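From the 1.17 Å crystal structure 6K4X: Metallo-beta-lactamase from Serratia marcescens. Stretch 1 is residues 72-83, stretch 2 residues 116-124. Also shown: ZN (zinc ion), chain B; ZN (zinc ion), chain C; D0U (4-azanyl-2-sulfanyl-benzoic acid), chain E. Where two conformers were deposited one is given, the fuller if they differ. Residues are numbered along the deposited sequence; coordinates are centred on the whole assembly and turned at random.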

# COMPACT_ATOMS: atom_id res chain seq x y z
N HIS A 72 -0.90 -3.08 4.48
CA HIS A 72 -0.84 -4.19 5.39
C HIS A 72 0.29 -4.01 6.40
O HIS A 72 1.21 -3.21 6.23
N SER A 73 0.20 -4.81 7.46
CA SER A 73 0.92 -4.62 8.71
C SER A 73 2.18 -5.50 8.78
O SER A 73 2.32 -6.31 9.70
N HIS A 74 3.10 -5.28 7.82
CA HIS A 74 4.46 -5.80 7.93
C HIS A 74 5.42 -4.62 7.99
O HIS A 74 5.09 -3.51 7.59
N GLU A 75 6.60 -4.88 8.55
CA GLU A 75 7.56 -3.84 8.89
C GLU A 75 7.97 -2.98 7.70
O GLU A 75 8.36 -1.83 7.89
N ASP A 76 7.99 -3.53 6.49
CA ASP A 76 8.44 -2.78 5.33
C ASP A 76 7.44 -1.69 4.91
O ASP A 76 7.87 -0.68 4.35
N HIS A 77 6.13 -1.92 5.10
CA HIS A 77 5.12 -0.94 4.70
C HIS A 77 4.67 -0.08 5.88
O HIS A 77 4.24 1.07 5.70
N ALA A 78 4.63 -0.70 7.07
CA ALA A 78 3.99 -0.13 8.26
C ALA A 78 5.01 0.29 9.33
O ALA A 78 4.63 0.93 10.30
N GLY A 79 6.28 -0.08 9.17
CA GLY A 79 7.25 0.20 10.20
C GLY A 79 7.39 1.67 10.51
O GLY A 79 7.73 2.01 11.65
N GLY A 80 7.15 2.53 9.52
CA GLY A 80 7.28 3.96 9.69
C GLY A 80 5.99 4.64 10.12
O GLY A 80 6.00 5.86 10.33
N ILE A 81 4.88 3.91 10.19
CA ILE A 81 3.61 4.54 10.45
C ILE A 81 3.59 5.19 11.83
O ILE A 81 3.09 6.30 11.96
N SER A 82 4.11 4.51 12.85
CA SER A 82 4.01 5.05 14.20
C SER A 82 4.70 6.42 14.28
O SER A 82 4.19 7.37 14.86
N ALA A 83 5.90 6.49 13.72
CA ALA A 83 6.67 7.72 13.73
C ALA A 83 5.93 8.81 12.95
O ALA A 83 5.87 9.97 13.37
N SER A 116 8.73 -15.82 11.10
CA SER A 116 9.80 -15.29 10.28
C SER A 116 9.71 -13.76 10.16
O SER A 116 10.54 -13.15 9.49
N LEU A 117 8.74 -13.13 10.82
CA LEU A 117 8.53 -11.69 10.68
C LEU A 117 9.29 -10.93 11.77
O LEU A 117 9.42 -11.43 12.89
N SER A 118 9.72 -9.72 11.43
CA SER A 118 10.32 -8.84 12.41
C SER A 118 9.27 -7.85 12.91
O SER A 118 8.49 -7.29 12.14
N ASN A 119 9.26 -7.61 14.21
CA ASN A 119 8.36 -6.65 14.81
C ASN A 119 8.72 -5.24 14.38
O ASN A 119 9.82 -4.98 13.91
N PHE A 120 7.79 -4.32 14.57
CA PHE A 120 8.00 -2.94 14.23
C PHE A 120 7.30 -2.07 15.27
O PHE A 120 6.58 -2.56 16.14
N PRO A 121 7.52 -0.74 15.26
CA PRO A 121 6.95 0.08 16.32
C PRO A 121 5.42 0.15 16.25
O PRO A 121 4.85 0.43 15.19
N GLY A 122 4.76 -0.05 17.39
CA GLY A 122 3.33 0.07 17.46
C GLY A 122 2.89 1.52 17.31
O GLY A 122 3.59 2.44 17.75
N SER A 123 1.73 1.71 16.70
CA SER A 123 1.20 3.04 16.46
C SER A 123 0.03 3.35 17.39
O SER A 123 -0.74 2.48 17.76
N ALA A 124 -0.12 4.64 17.71
CA ALA A 124 -1.32 5.20 18.30
C ALA A 124 -2.38 5.48 17.23
O ALA A 124 -2.09 5.56 16.04

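Stretch 1 carries zinc ligands of this metallo-beta-lactamase between H72 and H77 and contacts the irregular stretch 2 from S73 to S82. H72 (chi1 p) does not reach stretch 2; its NE2 binds the chain B zinc at 2.0 Å. The CA-to-CB bond of S73 (p) points sideways, and its carbonyl O approaches the edge of the F120 ring, 3.5 Å from CE1. The CA-to-CB bond of H74 points away, but the end of the side chain (m) comes nearer, and L117 CD2 (L117 is m, t) sits over one ring face, 4.0 Å from the centroid of the H74 ring. The same ring binds the chain B zinc, with ND1 2.1 Å from the metal, where the sulfur of the bound 4-azanyl-2-sulfanyl-benzoic acid, D0U S1, is a further ligand and also binds the chain C zinc.

E75 (p, t) extends along stretch 2, its OE2 3.3 Å from S118 CB. Its polar links to stretch 2 run through water: water 1 joins E75 N to S118 O, water 2 joins OE2 to S118 N, and water 3 joins OE1 to N119 O. D76 (p) and H77 (m) make no contact with stretch 2 and instead bind the chain C zinc, through OD2 at 2.1 Å and NE2 at 2.0 Å respectively.

F120 (p, chi2 -90°) points toward stretch 1 and buries the most surface. A78 CB packs 3.8 Å from F120 CE2, while G79 CA lies 3.9 Å from F120 CB; a CB at G79 would clash not with F120 but with E75 O, 2.4 Å from its ideal position. G79 O lies 3.5 Å from P121 CD. I81 (m, t) adds a looser contact, CG2 to S123 OG at 4.0 Å.

S82 points toward stretch 2, and its t rotamer directs OG to G122 O, donating a 2.7 Å hydrogen bond. Water 4 ties A78 O and S82 N to P121 O, and water 5 links S82 O to A124 N.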

# COMPACT_ATOMS: atom_id res chain seq x y z
CB HIS A 72 -0.76 -5.55 4.68
CG HIS A 72 0.57 -5.87 4.07
ND1 HIS A 72 0.88 -5.57 2.78
CD2 HIS A 72 1.66 -6.50 4.58
CE1 HIS A 72 2.09 -6.01 2.50
NE2 HIS A 72 2.63 -6.58 3.61
CB SER A 73 -0.02 -4.91 9.84
OG SER A 73 -0.70 -6.14 9.65
CB HIS A 74 4.83 -6.70 6.75
CG HIS A 74 4.04 -7.96 6.71
ND1 HIS A 74 3.79 -8.66 5.57
CD2 HIS A 74 3.48 -8.66 7.73
CE1 HIS A 74 3.09 -9.73 5.89
NE2 HIS A 74 2.89 -9.75 7.19
CB GLU A 75 8.78 -4.46 9.56
CG GLU A 75 9.68 -5.26 8.62
CD GLU A 75 10.98 -5.84 9.15
OE1 GLU A 75 11.65 -5.15 9.93
OE2 GLU A 75 11.35 -6.97 8.74
CB ASP A 76 8.80 -3.69 4.17
CG ASP A 76 7.74 -4.67 3.69
OD1 ASP A 76 6.90 -5.10 4.51
OD2 ASP A 76 7.80 -5.02 2.49
CB HIS A 77 3.91 -1.64 4.09
CG HIS A 77 4.32 -2.57 3.00
ND1 HIS A 77 4.69 -2.15 1.74
CD2 HIS A 77 4.54 -3.91 3.04
CE1 HIS A 77 5.09 -3.21 1.05
NE2 HIS A 77 5.04 -4.30 1.82
CB ALA A 78 3.02 -1.10 8.89
CB ILE A 81 2.43 3.58 10.25
CG1 ILE A 81 2.30 3.29 8.75
CG2 ILE A 81 1.16 4.17 10.85
CD1 ILE A 81 1.22 2.31 8.39
CB SER A 82 4.59 4.09 15.19
OG SER A 82 4.56 4.64 16.50
CB ALA A 83 8.06 7.51 13.19
CB SER A 116 9.84 -15.94 8.92
OG SER A 116 8.75 -15.51 8.11
CB LEU A 117 7.04 -11.35 10.76
CG LEU A 117 6.20 -11.86 9.60
CD1 LEU A 117 4.72 -11.89 9.96
CD2 LEU A 117 6.45 -11.02 8.35
CB SER A 118 11.50 -8.11 11.83
OG SER A 118 12.51 -9.02 11.41
CB ASN A 119 8.38 -6.73 16.33
CG ASN A 119 7.96 -8.09 16.85
OD1 ASN A 119 7.35 -8.90 16.16
ND2 ASN A 119 8.24 -8.31 18.12
CB PHE A 120 7.54 -2.68 12.79
CG PHE A 120 6.08 -2.97 12.53
CD1 PHE A 120 5.68 -4.23 12.11
CD2 PHE A 120 5.13 -1.98 12.69
CE1 PHE A 120 4.34 -4.49 11.86
CE2 PHE A 120 3.79 -2.26 12.46
CZ PHE A 120 3.40 -3.50 12.03
CB PRO A 121 7.59 1.45 16.07
CG PRO A 121 8.87 1.13 15.34
CD PRO A 121 8.49 -0.01 14.43
CB SER A 123 0.82 3.19 15.01
OG SER A 123 0.34 4.50 14.71
CB ALA A 124 -0.98 6.46 19.06
ZN ZN B . 3.99 -8.08 3.60
ZN ZN C . 6.20 -5.93 1.56
O2 D0U E . 4.73 -7.25 0.45
C7 D0U E . 5.08 -8.33 -0.07
O1 D0U E . 4.59 -8.74 -1.17
C3 D0U E . 6.07 -9.22 0.58
C2 D0U E . 6.58 -10.28 -0.22
C4 D0U E . 6.53 -9.05 1.90
S1 D0U E . 6.17 -7.80 3.01
C5 D0U E . 7.47 -9.99 2.38
C6 D0U E . 7.95 -11.05 1.61
N1 D0U E . 8.90 -11.93 2.11
C1 D0U E . 7.52 -11.16 0.32
O HOH W 1 7.11 -7.46 9.72
O HOH W 2 9.21 -8.96 8.56
O HOH W 3 11.62 -4.25 12.24
O HOH W 4 4.45 1.69 12.87
O HOH W 5 2.05 6.61 16.96